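Local coordinates for protein argininosuccinate lyase (Chelativorans sp., PDB 6RXA) that is a C–N lyase of the aspartase/fumarase superfamily, called EDDS lyase, and probably also splits argininosuccinate into fumarate and arginine, at residues E21-E24 with L25-D29; I59-V62 with E63-A66; A147-L150 with D151-M154; G379-Y382 with R383-H386; A470-A473 with N474-A478. The protein carries 2 engineered substitutions. One frame throughout, in Å; residues are numbered along the deposited sequence.

All five contacts are local, each closing a single turn of chain or two, and they follow one another in series without nesting or crossing. Contact 1 spans two turns of the short N-terminal helix 20-31, beside a fumarate site. Contact 2 caps the start of helix 62-79, and contact 3 turns the chain from helix 112-147 into strand 153-158. Contact 4 starts helix 382-399 at an interface with two other subunits. Contact 5 lies inside the long helix 451-500, which also touches contacts 2 and 3 at other points. Contacts 2 and 4 lie on opposite sides of the chain's centre, their own centres about 86 Å apart.

Contact 1. Residues E21-E24 with L25-D29; sequences EFQE and LYDFD. With FMT (formic acid), chain D.
Glu24 O takes two backbone N-H groups from the following turn: Asp27 N sits 3.1 Å from it, and Phe28 N adds a weak second bond. The same three-residue reach joins Tyr26 N to Gln23 O at 2.9 Å and Leu25 N to Phe22 O; these bonds span three residues rather than four, and the helix is kinked at Tyr26 and Asp29. On its outer side the Gln23 amide crosses to Asp27, NE2 lying 2.9 Å from OD1. The acceptor is in the amide plane but is met from above the carboxylate; a bend at chi2 of Gln23 (67°) swings the amide round to it, and Lys18 holds OE1. Phe22 and Tyr26 form an offset edge-to-face pair, the tyrosine edge toward the phenylalanine face with planes at 72°. Their CE1 atoms are 3.5 Å apart. Tyr26, which binds fumarate in another structure of this protein, here donates from OH to formate O2 at 3.0 Å; Arg112 of the second subunit shares the formate. Phe22 and Tyr26 rest on helix 290-301, including the engineered Met290, while Leu25 and Phe28 pack on helix 329-348.

Contact 2. Residues I59-V62 with E63-A66; sequences ILTV and EESA
Glu64 lays its extended side chain over Thr61, CG coming within 3.2 Å of Thr61 OG1 and the carboxylate reaching back past it to the backbone. Two reciprocal bonds make this a capping box at the start of a helix. Glu64 N donates to Thr61 OG1 over 2.9 Å, and Thr61 N donates to Glu64 OE1 over 3.0 Å, both nearly straight. OE1 is met on its anti side, 21° out of the carboxylate plane. The threonine hydroxyl stands between its own N and carbonyl carbon (chi1 66°), which turns OG1 inward over the first helical turn and into line with the waiting N-H. Thr61 is thus the N-cap, and the two bonds occupy N-H groups at the helix start that have no carbonyl in a preceding turn.

OE1 has a further partner in water 1, which gives it one proton at 2.6 Å and another to Ile59 O, so the loop before the cap is tied to the same carboxylate. OE2 makes a salt bridge to Lys105, which probably steadies the negative charge and holds the group's rotation. Behind the cap the regular helix takes over: Ser65 N bonds to Thr61 O at 2.8 Å, and Ala66 N to Val62 O. The Ser65 hydroxyl is hydrogen-bonded to that of Thr55. The side chain of Glu63 folds back instead, its OE2 lying 3.6 Å from Thr61 CB.

Leu60 and Ser65 press on helix 35-56, the helix preceding this loop, while Ser65, Ala66 and Glu63 lean against the C-terminal part of helix 451-500.

Contact 3. Residues A147-L150 with D151-M154; sequences ADHL and DTVM
Thr152 places its hydroxyl at the edge of the His149 imidazole, OG1 lying 2.7 Å from ND1 in a short hydrogen bond in which either atom could be the donor. The two side chains run side by side and point the same way. OG1 is swung beside its own backbone N (chi1 -60°), which brings it to the ring edge. In the backbone, Thr152 N makes a weak, straight bond of 3.3 Å to His149 O. Leu150 and Asp151 fill the two corners between. Asp151 curls its carboxylate back on the preceding peptide, OD1 3.6 Å from Leu150 C, and its backbone N donates to water 2 at 3.1 Å. The water donates in turn to Asp148 O, bridging the turn to the residue just past helix 112-147. Leu150 sends its side chain outward onto Val454 and Ile458 of helix 451-500. An alanine at His149 removes the ring nitrogen, and the hydroxyl of the buried Thr152 would probably be left without that mate and freer to turn. His149 to Thr152 form a type I beta turn; an inverse gamma turn centred on Thr152, with Val153 N weakly bonded to Asp151 O, overlaps its end and leads into strand 153-158 of a two-stranded antiparallel hairpin.

Contact 4. Residues G379-Y382 with R383-H386; sequences GIDY and REAH
Ile380 presses CD1 against Ala385 CB at 3.7 Å, the tight apolar side of this helix start. Next to it Asp381, the N-cap, turns its carboxylate over the first turn: chi1 of 69° puts CG between N and the carbonyl carbon, and OD2 accepts from Glu384 N at 3.2 Å, met from well above the carboxylate plane. Ala385 N to Asp381 O and His386 N to Tyr382 O begin the regular helix. The other flank is looser. The partly exposed Glu384 extends across Asp381 at about a right angle, and its OE1 stays 4.0 Å from Asp381 OD1; the two negative charges are probably eased by the helix N terminus. An alanine at Asp381 lacks the carboxylate, and Glu384 N would probably be left without a side-chain cap. Arg383 forms a salt bridge with Glu92 of the third subunit; Tyr382, Arg383 and His386 also bond the backbone oxygens of Ile282, Ser281 and Ser280 of the fourth, whose Ser280 and Ser281 bind succinate in another structure. Within the chain, Tyr382 and Ala385 pack against helix 367-378, so helix 382-399 starts wedged between its predecessor and two other subunits.

Contact 5. Residues A470-A473 with N474-A478; sequences AWLA and NATQA
Thr476 grips the carbonyl of Leu472 twice, with N and OG1 each 2.9 Å from Leu472 O and arriving from opposite faces of the carbonyl plane. The first is the ordinary helical bond; in the second the hydroxyl donates from above the plane. Having OG1 beside the backbone N (chi1 -61°) lets the threonine fold back in this way, and Leu472 CD1 comes within 3.8 Å of Thr476 OG1, the two side chains crossing at a slant. One residue earlier, Ala475 CB sits over a face of the Trp471 indole, in a CH-pi contact 4.3 Å from the centroid of the six-membered ring and 18° off its normal. The methyl is nearest CZ3, at 4.1 Å.

The indole reaches there because Trp471 CG stands anti to N (chi1 -176°). Water 3 lies over the same face of the indole, nearer its rim, donates to Trp471 O at 3.0 Å and accepts from Asn474 ND2 at 2.9 Å. It thereby ties the asparagine amide to a carbonyl that also takes Ala475 N. Asn474 N to Ala470 O and Gln477 N to Ala473 O continue the regular i to i+4 bonding, and Gln477 passes its own amide on to Asn481.

Farther out, Tyr190 meets the Trp471 ring edge-to-face. Trp471 and Leu472 together lie on helix 112-147, at Leu129, Ile132 and Glu133, so one flank of helix 451-500 faces the helix bundle while Ala473, Asn474, Thr476 and Gln477 are exposed.

Contact 1. Residues E21-E24 with L25-D29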
loop_
_atom_site.group_PDB
_atom_site.type_symbol
_atom_site.label_atom_id
_atom_site.label_comp_id
_atom_site.label_asym_id
_atom_site.label_seq_id
_atom_site.Cartn_x
_atom_site.Cartn_y
_atom_site.Cartn_z
ATOM N N GLU A 21 22.586 14.547 14.722
ATOM C CA GLU A 21 21.306 13.938 14.391
ATOM C C GLU A 21 20.986 14.085 12.908
ATOM O O GLU A 21 20.355 13.201 12.306
ATOM C CB GLU A 21 20.202 14.581 15.228
ATOM C CG GLU A 21 20.411 14.513 16.725
ATOM C CD GLU A 21 21.069 15.755 17.294
ATOM O OE1 GLU A 21 21.884 16.410 16.595
ATOM O OE2 GLU A 21 20.774 16.078 18.460
ATOM N N PHE A 22 21.415 15.192 12.304
ATOM C CA PHE A 22 21.240 15.412 10.874
ATOM C C PHE A 22 22.126 14.457 10.098
ATOM O O PHE A 22 21.682 13.825 9.138
ATOM C CB PHE A 22 21.573 16.881 10.600
ATOM C CG PHE A 22 21.369 17.338 9.176
ATOM C CD1 PHE A 22 20.474 16.719 8.315
ATOM C CD2 PHE A 22 22.097 18.423 8.702
ATOM C CE1 PHE A 22 20.318 17.192 7.003
ATOM C CE2 PHE A 22 21.945 18.886 7.397
ATOM C CZ PHE A 22 21.050 18.263 6.552
ATOM N N GLN A 23 23.371 14.298 10.536
ATOM C CA GLN A 23 24.269 13.363 9.878
ATOM C C GLN A 23 23.726 11.937 9.916
ATOM O O GLN A 23 23.966 11.168 8.980
ATOM C CB GLN A 23 25.653 13.469 10.514
ATOM C CG GLN A 23 26.711 12.571 9.870
ATOM C CD GLN A 23 27.043 12.991 8.450
ATOM O OE1 GLN A 23 27.275 14.168 8.173
ATOM N NE2 GLN A 23 27.033 12.028 7.534
ATOM N N GLU A 24 22.982 11.565 10.964
ATOM C CA GLU A 24 22.433 10.211 11.039
ATOM C C GLU A 24 21.586 9.875 9.813
ATOM O O GLU A 24 21.564 8.725 9.359
ATOM C CB GLU A 24 21.608 10.029 12.317
ATOM C CG GLU A 24 22.384 10.161 13.624
ATOM C CD GLU A 24 21.500 9.988 14.858
ATOM O OE1 GLU A 24 20.613 9.111 14.819
ATOM O OE2 GLU A 24 21.703 10.736 15.860
ATOM N N LEU A 25 20.866 10.858 9.271
ATOM C CA LEU A 25 20.038 10.622 8.095
ATOM C C LEU A 25 20.852 10.229 6.870
ATOM O O LEU A 25 20.309 9.592 5.959
ATOM C CB LEU A 25 19.207 11.870 7.780
ATOM C CG LEU A 25 18.039 12.137 8.725
ATOM C CD1 LEU A 25 17.562 13.577 8.582
ATOM C CD2 LEU A 25 16.888 11.151 8.507
ATOM N N TYR A 26 22.119 10.610 6.819
ATOM C CA TYR A 26 22.975 10.268 5.695
ATOM C C TYR A 26 23.696 8.950 5.893
ATOM O O TYR A 26 24.204 8.384 4.915
ATOM C CB TYR A 26 24.012 11.374 5.487
ATOM C CG TYR A 26 23.419 12.664 4.987
ATOM C CD1 TYR A 26 22.848 13.566 5.862
ATOM C CD2 TYR A 26 23.419 12.970 3.635
ATOM C CE1 TYR A 26 22.276 14.737 5.411
ATOM C CE2 TYR A 26 22.864 14.149 3.170
ATOM C CZ TYR A 26 22.296 15.026 4.066
ATOM O OH TYR A 26 21.735 16.201 3.624
ATOM N N ASP A 27 23.757 8.458 7.127
ATOM C CA ASP A 27 24.617 7.328 7.458
ATOM C C ASP A 27 23.879 5.997 7.569
ATOM O O ASP A 27 24.512 4.946 7.399
ATOM C CB ASP A 27 25.333 7.576 8.798
ATOM C CG ASP A 27 26.378 8.697 8.739
ATOM O OD1 ASP A 27 26.717 9.159 7.638
ATOM O OD2 ASP A 27 26.847 9.112 9.816
ATOM N N PHE A 28 22.571 6.001 7.850
ATOM C CA PHE A 28 21.922 4.751 8.246
ATOM C C PHE A 28 21.864 3.737 7.106
ATOM O O PHE A 28 21.921 2.526 7.358
ATOM C CB PHE A 28 20.525 5.009 8.856
ATOM C CG PHE A 28 19.474 5.436 7.858
ATOM C CD1 PHE A 28 18.814 4.506 7.068
ATOM C CD2 PHE A 28 19.128 6.775 7.745
ATOM C CE1 PHE A 28 17.862 4.904 6.164
ATOM C CE2 PHE A 28 18.176 7.180 6.838
ATOM C CZ PHE A 28 17.542 6.250 6.056
ATOM N N ASP A 29 21.733 4.186 5.853
ATOM C CA ASP A 29 21.502 3.238 4.772
ATOM C C ASP A 29 22.709 2.329 4.583
ATOM O O ASP A 29 22.576 1.101 4.562
ATOM C CB ASP A 29 21.166 3.978 3.478
ATOM C CG ASP A 29 20.795 3.032 2.347
ATOM O OD1 ASP A 29 20.058 2.056 2.599
ATOM O OD2 ASP A 29 21.232 3.280 1.207
HETATM C C FMT D . 23.539 18.371 1.492
HETATM O O1 FMT D . 24.019 19.143 0.657
HETATM O O2 FMT D . 23.250 17.204 1.217
#

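Contact 2. Residues I59-V62 with E63-A66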
loop_
_atom_site.group_PDB
_atom_site.type_symbol
_atom_site.label_atom_id
_atom_site.label_comp_id
_atom_site.label_asym_id
_atom_site.label_seq_id
_atom_site.Cartn_x
_atom_site.Cartn_y
_atom_site.Cartn_z
ATOM N N ILE A 59 17.806 -33.876 29.704
ATOM C CA ILE A 59 17.931 -34.342 28.327
ATOM C C ILE A 59 19.393 -34.358 27.909
ATOM O O ILE A 59 19.842 -35.266 27.196
ATOM C CB ILE A 59 17.051 -33.477 27.406
ATOM C CG1 ILE A 59 15.577 -33.707 27.768
ATOM C CG2 ILE A 59 17.309 -33.796 25.957
ATOM C CD1 ILE A 59 14.618 -32.737 27.123
ATOM N N LEU A 60 20.162 -33.370 28.354
ATOM C CA LEU A 60 21.604 -33.356 28.186
ATOM C C LEU A 60 22.250 -33.522 29.550
ATOM O O LEU A 60 21.746 -33.001 30.551
ATOM C CB LEU A 60 22.097 -32.026 27.612
ATOM C CG LEU A 60 21.574 -31.618 26.240
ATOM C CD1 LEU A 60 22.092 -30.218 25.903
ATOM C CD2 LEU A 60 21.983 -32.604 25.163
ATOM N N THR A 61 23.374 -34.232 29.588
ATOM C CA THR A 61 24.191 -34.243 30.783
ATOM C C THR A 61 24.938 -32.916 30.916
ATOM O O THR A 61 25.098 -32.162 29.953
ATOM C CB THR A 61 25.216 -35.376 30.712
ATOM O OG1 THR A 61 26.143 -35.116 29.651
ATOM C CG2 THR A 61 24.528 -36.703 30.449
ATOM N N VAL A 62 25.409 -32.632 32.131
ATOM C CA VAL A 62 26.230 -31.440 32.330
ATOM C C VAL A 62 27.466 -31.498 31.440
ATOM O O VAL A 62 27.924 -30.474 30.920
ATOM C CB VAL A 62 26.587 -31.265 33.818
ATOM C CG1 VAL A 62 27.565 -30.118 33.999
ATOM C CG2 VAL A 62 25.332 -31.013 34.630
ATOM N N GLU A 63 28.028 -32.693 31.251
ATOM C CA GLU A 63 29.212 -32.830 30.410
ATOM C C GLU A 63 28.906 -32.508 28.950
ATOM O O GLU A 63 29.676 -31.798 28.294
ATOM C CB GLU A 63 29.792 -34.240 30.549
ATOM C CG GLU A 63 30.341 -34.549 31.941
ATOM C CD GLU A 63 29.362 -35.300 32.844
ATOM O OE1 GLU A 63 29.829 -36.162 33.622
ATOM O OE2 GLU A 63 28.134 -35.032 32.789
ATOM N N GLU A 64 27.794 -33.030 28.420
ATOM C CA GLU A 64 27.395 -32.704 27.054
ATOM C C GLU A 64 27.103 -31.219 26.926
ATOM O O GLU A 64 27.523 -30.567 25.959
ATOM C CB GLU A 64 26.143 -33.496 26.675
ATOM C CG GLU A 64 26.386 -34.988 26.486
ATOM C CD GLU A 64 25.100 -35.773 26.296
ATOM O OE1 GLU A 64 24.081 -35.426 26.934
ATOM O OE2 GLU A 64 25.115 -36.747 25.517
ATOM N N SER A 65 26.393 -30.668 27.908
ATOM C CA SER A 65 26.045 -29.255 27.898
ATOM C C SER A 65 27.293 -28.389 27.880
ATOM O O SER A 65 27.406 -27.466 27.065
ATOM C CB SER A 65 25.182 -28.965 29.128
ATOM O OG SER A 65 24.783 -27.614 29.185
ATOM N N ALA A 66 28.266 -28.698 28.739
ATOM C CA ALA A 66 29.485 -27.903 28.780
ATOM C C ALA A 66 30.217 -27.950 27.448
ATOM O O ALA A 66 30.738 -26.930 26.984
ATOM C CB ALA A 66 30.405 -28.408 29.893
HETATM O O HOH W 1 22.149 -37.123 27.258
#

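Contact 3. Residues A147-L150 with D151-M154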
loop_
_atom_site.group_PDB
_atom_site.type_symbol
_atom_site.label_atom_id
_atom_site.label_comp_id
_atom_site.label_asym_id
_atom_site.label_seq_id
_atom_site.Cartn_x
_atom_site.Cartn_y
_atom_site.Cartn_z
ATOM N N ALA A 147 7.623 24.676 26.968
ATOM C CA ALA A 147 7.672 25.383 28.236
ATOM C C ALA A 147 8.330 26.750 28.122
ATOM O O ALA A 147 8.071 27.616 28.960
ATOM C CB ALA A 147 8.408 24.520 29.259
ATOM N N ASP A 148 9.159 26.965 27.108
ATOM C CA ASP A 148 9.811 28.250 26.890
ATOM C C ASP A 148 9.014 29.166 25.971
ATOM O O ASP A 148 9.466 30.282 25.690
ATOM C CB ASP A 148 11.202 28.040 26.285
ATOM C CG ASP A 148 12.211 27.535 27.292
ATOM O OD1 ASP A 148 11.972 27.675 28.510
ATOM O OD2 ASP A 148 13.251 27.010 26.851
ATOM N N HIS A 149 7.842 28.727 25.504
ATOM C CA HIS A 149 7.100 29.453 24.480
ATOM C C HIS A 149 5.629 29.630 24.820
ATOM O O HIS A 149 4.788 29.705 23.925
ATOM C CB HIS A 149 7.311 28.819 23.112
ATOM C CG HIS A 149 8.696 29.030 22.612
ATOM N ND1 HIS A 149 9.118 30.232 22.087
ATOM C CD2 HIS A 149 9.785 28.228 22.645
ATOM C CE1 HIS A 149 10.401 30.151 21.786
ATOM N NE2 HIS A 149 10.829 28.943 22.109
ATOM N N LEU A 150 5.313 29.795 26.104
ATOM C CA LEU A 150 3.936 30.019 26.514
ATOM C C LEU A 150 3.428 31.380 26.073
ATOM O O LEU A 150 2.208 31.582 26.001
ATOM C CB LEU A 150 3.840 29.940 28.038
ATOM C CG LEU A 150 4.172 28.579 28.655
ATOM C CD1 LEU A 150 4.168 28.653 30.180
ATOM C CD2 LEU A 150 3.205 27.517 28.173
ATOM N N ASP A 151 4.339 32.326 25.829
ATOM C CA ASP A 151 3.989 33.681 25.429
ATOM C C ASP A 151 4.289 33.952 23.960
ATOM O O ASP A 151 4.215 35.105 23.525
ATOM C CB ASP A 151 4.755 34.717 26.263
ATOM C CG ASP A 151 4.407 34.673 27.733
ATOM O OD1 ASP A 151 3.263 34.314 28.071
ATOM O OD2 ASP A 151 5.286 35.010 28.554
ATOM N N THR A 152 4.680 32.936 23.193
ATOM C CA THR A 152 5.084 33.139 21.801
ATOM C C THR A 152 3.835 33.088 20.923
ATOM O O THR A 152 3.494 32.070 20.322
ATOM C CB THR A 152 6.119 32.095 21.401
ATOM O OG1 THR A 152 7.261 32.228 22.257
ATOM C CG2 THR A 152 6.565 32.290 19.967
ATOM N N VAL A 153 3.145 34.231 20.848
ATOM C CA VAL A 153 1.908 34.301 20.074
ATOM C C VAL A 153 2.188 34.091 18.591
ATOM O O VAL A 153 3.146 34.631 18.027
ATOM C CB VAL A 153 1.188 35.630 20.355
ATOM C CG1 VAL A 153 2.024 36.813 19.919
ATOM C CG2 VAL A 153 -0.170 35.669 19.650
ATOM N N MET A 154 1.331 33.301 17.946
ATOM C CA MET A 154 1.473 32.988 16.532
ATOM C C MET A 154 0.127 32.448 16.077
ATOM O O MET A 154 -0.719 32.096 16.898
ATOM C CB MET A 154 2.565 31.953 16.289
ATOM C CG MET A 154 2.189 30.544 16.720
ATOM S SD MET A 154 3.498 29.346 16.345
ATOM C CE MET A 154 2.573 27.807 16.459
HETATM O O HOH W 2 7.363 32.422 26.296
#

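Contact 4. Residues G379-Y382 with R383-H386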
loop_
_atom_site.group_PDB
_atom_site.type_symbol
_atom_site.label_atom_id
_atom_site.label_comp_id
_atom_site.label_asym_id
_atom_site.label_seq_id
_atom_site.Cartn_x
_atom_site.Cartn_y
_atom_site.Cartn_z
ATOM N N GLY A 379 -26.249 40.107 21.341
ATOM C CA GLY A 379 -27.155 38.980 21.394
ATOM C C GLY A 379 -27.650 38.458 20.067
ATOM O O GLY A 379 -28.539 37.597 20.059
ATOM N N ILE A 380 -27.120 38.952 18.941
ATOM C CA ILE A 380 -27.467 38.369 17.648
ATOM C C ILE A 380 -26.980 36.917 17.598
ATOM O O ILE A 380 -26.134 36.492 18.391
ATOM C CB ILE A 380 -26.889 39.181 16.480
ATOM C CG1 ILE A 380 -25.369 39.267 16.563
ATOM C CG2 ILE A 380 -27.455 40.599 16.480
ATOM C CD1 ILE A 380 -24.762 40.187 15.503
ATOM N N ASP A 381 -27.534 36.148 16.658
ATOM C CA ASP A 381 -27.125 34.754 16.506
ATOM C C ASP A 381 -25.789 34.679 15.776
ATOM O O ASP A 381 -25.363 35.634 15.122
ATOM C CB ASP A 381 -28.179 33.947 15.740
ATOM C CG ASP A 381 -28.271 34.339 14.278
ATOM O OD1 ASP A 381 -28.886 35.387 13.973
ATOM O OD2 ASP A 381 -27.709 33.604 13.438
ATOM N N TYR A 382 -25.126 33.519 15.883
ATOM C CA TYR A 382 -23.764 33.415 15.374
ATOM C C TYR A 382 -23.721 33.563 13.854
ATOM O O TYR A 382 -22.765 34.126 13.305
ATOM C CB TYR A 382 -23.098 32.102 15.796
ATOM C CG TYR A 382 -21.606 32.233 15.576
ATOM C CD1 TYR A 382 -20.809 32.832 16.536
ATOM C CD2 TYR A 382 -21.019 31.863 14.375
ATOM C CE1 TYR A 382 -19.458 33.019 16.332
ATOM C CE2 TYR A 382 -19.662 32.050 14.156
ATOM C CZ TYR A 382 -18.888 32.628 15.147
ATOM O OH TYR A 382 -17.543 32.842 14.967
ATOM N N ARG A 383 -24.732 33.051 13.153
ATOM C CA ARG A 383 -24.714 33.103 11.692
ATOM C C ARG A 383 -24.796 34.543 11.184
ATOM O O ARG A 383 -24.101 34.899 10.228
ATOM C CB ARG A 383 -25.830 32.214 11.134
ATOM C CG ARG A 383 -25.733 31.874 9.646
ATOM C CD ARG A 383 -24.382 31.283 9.258
ATOM N NE ARG A 383 -24.036 30.119 10.074
ATOM C CZ ARG A 383 -22.815 29.847 10.512
ATOM N NH1 ARG A 383 -22.609 28.767 11.261
ATOM N NH2 ARG A 383 -21.798 30.645 10.203
ATOM N N GLU A 384 -25.619 35.397 11.805
ATOM C CA GLU A 384 -25.694 36.779 11.323
ATOM C C GLU A 384 -24.431 37.563 11.672
ATOM O O GLU A 384 -23.983 38.414 10.892
ATOM C CB GLU A 384 -26.924 37.507 11.874
ATOM C CG GLU A 384 -27.056 38.947 11.333
ATOM C CD GLU A 384 -28.235 39.722 11.920
ATOM O OE1 GLU A 384 -28.828 39.253 12.915
ATOM O OE2 GLU A 384 -28.562 40.806 11.385
ATOM N N ALA A 385 -23.872 37.329 12.860
ATOM C CA ALA A 385 -22.624 37.989 13.216
ATOM C C ALA A 385 -21.522 37.610 12.236
ATOM O O ALA A 385 -20.747 38.462 11.794
ATOM C CB ALA A 385 -22.226 37.611 14.640
ATOM N N HIS A 386 -21.451 36.331 11.874
ATOM C CA HIS A 386 -20.432 35.859 10.942
ATOM C C HIS A 386 -20.526 36.591 9.611
ATOM O O HIS A 386 -19.504 37.016 9.057
ATOM C CB HIS A 386 -20.613 34.354 10.799
ATOM C CG HIS A 386 -19.728 33.709 9.786
ATOM N ND1 HIS A 386 -19.925 33.854 8.429
ATOM C CD2 HIS A 386 -18.676 32.872 9.931
ATOM C CE1 HIS A 386 -19.013 33.146 7.783
ATOM N NE2 HIS A 386 -18.252 32.531 8.670
#

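Contact 5. Residues A470-A473 with N474-A478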
loop_
_atom_site.group_PDB
_atom_site.type_symbol
_atom_site.label_atom_id
_atom_site.label_comp_id
_atom_site.label_asym_id
_atom_site.label_seq_id
_atom_site.Cartn_x
_atom_site.Cartn_y
_atom_site.Cartn_z
ATOM N N ALA A 470 10.139 5.473 33.387
ATOM C CA ALA A 470 10.138 4.376 34.347
ATOM C C ALA A 470 9.754 3.060 33.679
ATOM O O ALA A 470 10.357 2.018 33.956
ATOM C CB ALA A 470 9.192 4.712 35.497
ATOM N N TRP A 471 8.751 3.082 32.796
ATOM C CA TRP A 471 8.388 1.873 32.066
ATOM C C TRP A 471 9.577 1.352 31.270
ATOM O O TRP A 471 9.876 0.152 31.281
ATOM C CB TRP A 471 7.214 2.167 31.131
ATOM C CG TRP A 471 6.710 0.956 30.422
ATOM C CD1 TRP A 471 5.655 0.186 30.788
ATOM C CD2 TRP A 471 7.261 0.354 29.244
ATOM N NE1 TRP A 471 5.488 -0.853 29.898
ATOM C CE2 TRP A 471 6.469 -0.774 28.944
ATOM C CE3 TRP A 471 8.335 0.670 28.403
ATOM C CZ2 TRP A 471 6.726 -1.601 27.851
ATOM C CZ3 TRP A 471 8.591 -0.159 27.311
ATOM C CH2 TRP A 471 7.787 -1.280 27.052
ATOM N N LEU A 472 10.268 2.251 30.565
ATOM C CA LEU A 472 11.412 1.851 29.758
ATOM C C LEU A 472 12.538 1.302 30.619
ATOM O O LEU A 472 13.156 0.290 30.271
ATOM C CB LEU A 472 11.905 3.046 28.945
ATOM C CG LEU A 472 13.158 2.805 28.101
ATOM C CD1 LEU A 472 12.941 1.733 27.058
ATOM C CD2 LEU A 472 13.571 4.114 27.444
ATOM N N ALA A 473 12.831 1.953 31.740
ATOM C CA ALA A 473 13.880 1.457 32.615
ATOM C C ALA A 473 13.558 0.062 33.133
ATOM O O ALA A 473 14.443 -0.801 33.199
ATOM C CB ALA A 473 14.066 2.436 33.770
ATOM N N ASN A 474 12.303 -0.174 33.524
ATOM C CA ASN A 474 11.924 -1.480 34.047
ATOM C C ASN A 474 12.054 -2.557 32.977
ATOM O O ASN A 474 12.593 -3.646 33.236
ATOM C CB ASN A 474 10.501 -1.437 34.596
ATOM C CG ASN A 474 9.997 -2.810 34.994
ATOM O OD1 ASN A 474 10.274 -3.291 36.093
ATOM N ND2 ASN A 474 9.266 -3.456 34.091
ATOM N N ALA A 475 11.556 -2.276 31.766
ATOM C CA ALA A 475 11.617 -3.262 30.691
ATOM C C ALA A 475 13.058 -3.574 30.323
ATOM O O ALA A 475 13.412 -4.739 30.104
ATOM C CB ALA A 475 10.853 -2.775 29.456
ATOM N N THR A 476 13.910 -2.541 30.262
ATOM C CA THR A 476 15.321 -2.738 29.941
ATOM C C THR A 476 16.023 -3.560 31.014
ATOM O O THR A 476 16.807 -4.469 30.702
ATOM C CB THR A 476 16.000 -1.376 29.769
ATOM O OG1 THR A 476 15.383 -0.661 28.682
ATOM C CG2 THR A 476 17.474 -1.554 29.464
ATOM N N GLN A 477 15.772 -3.247 32.284
ATOM C CA GLN A 477 16.437 -3.961 33.367
ATOM C C GLN A 477 16.020 -5.428 33.401
ATOM O O GLN A 477 16.848 -6.304 33.673
ATOM C CB GLN A 477 16.141 -3.272 34.695
ATOM C CG GLN A 477 17.018 -3.754 35.845
ATOM C CD GLN A 477 18.481 -3.398 35.649
ATOM O OE1 GLN A 477 18.832 -2.229 35.496
ATOM N NE2 GLN A 477 19.340 -4.410 35.635
ATOM N N ALA A 478 14.749 -5.722 33.113
ATOM C CA ALA A 478 14.309 -7.113 33.071
ATOM C C ALA A 478 15.115 -7.917 32.057
ATOM O O ALA A 478 15.518 -9.053 32.334
ATOM C CB ALA A 478 12.819 -7.181 32.747
HETATM O O HOH W 3 7.989 -2.041 31.901
#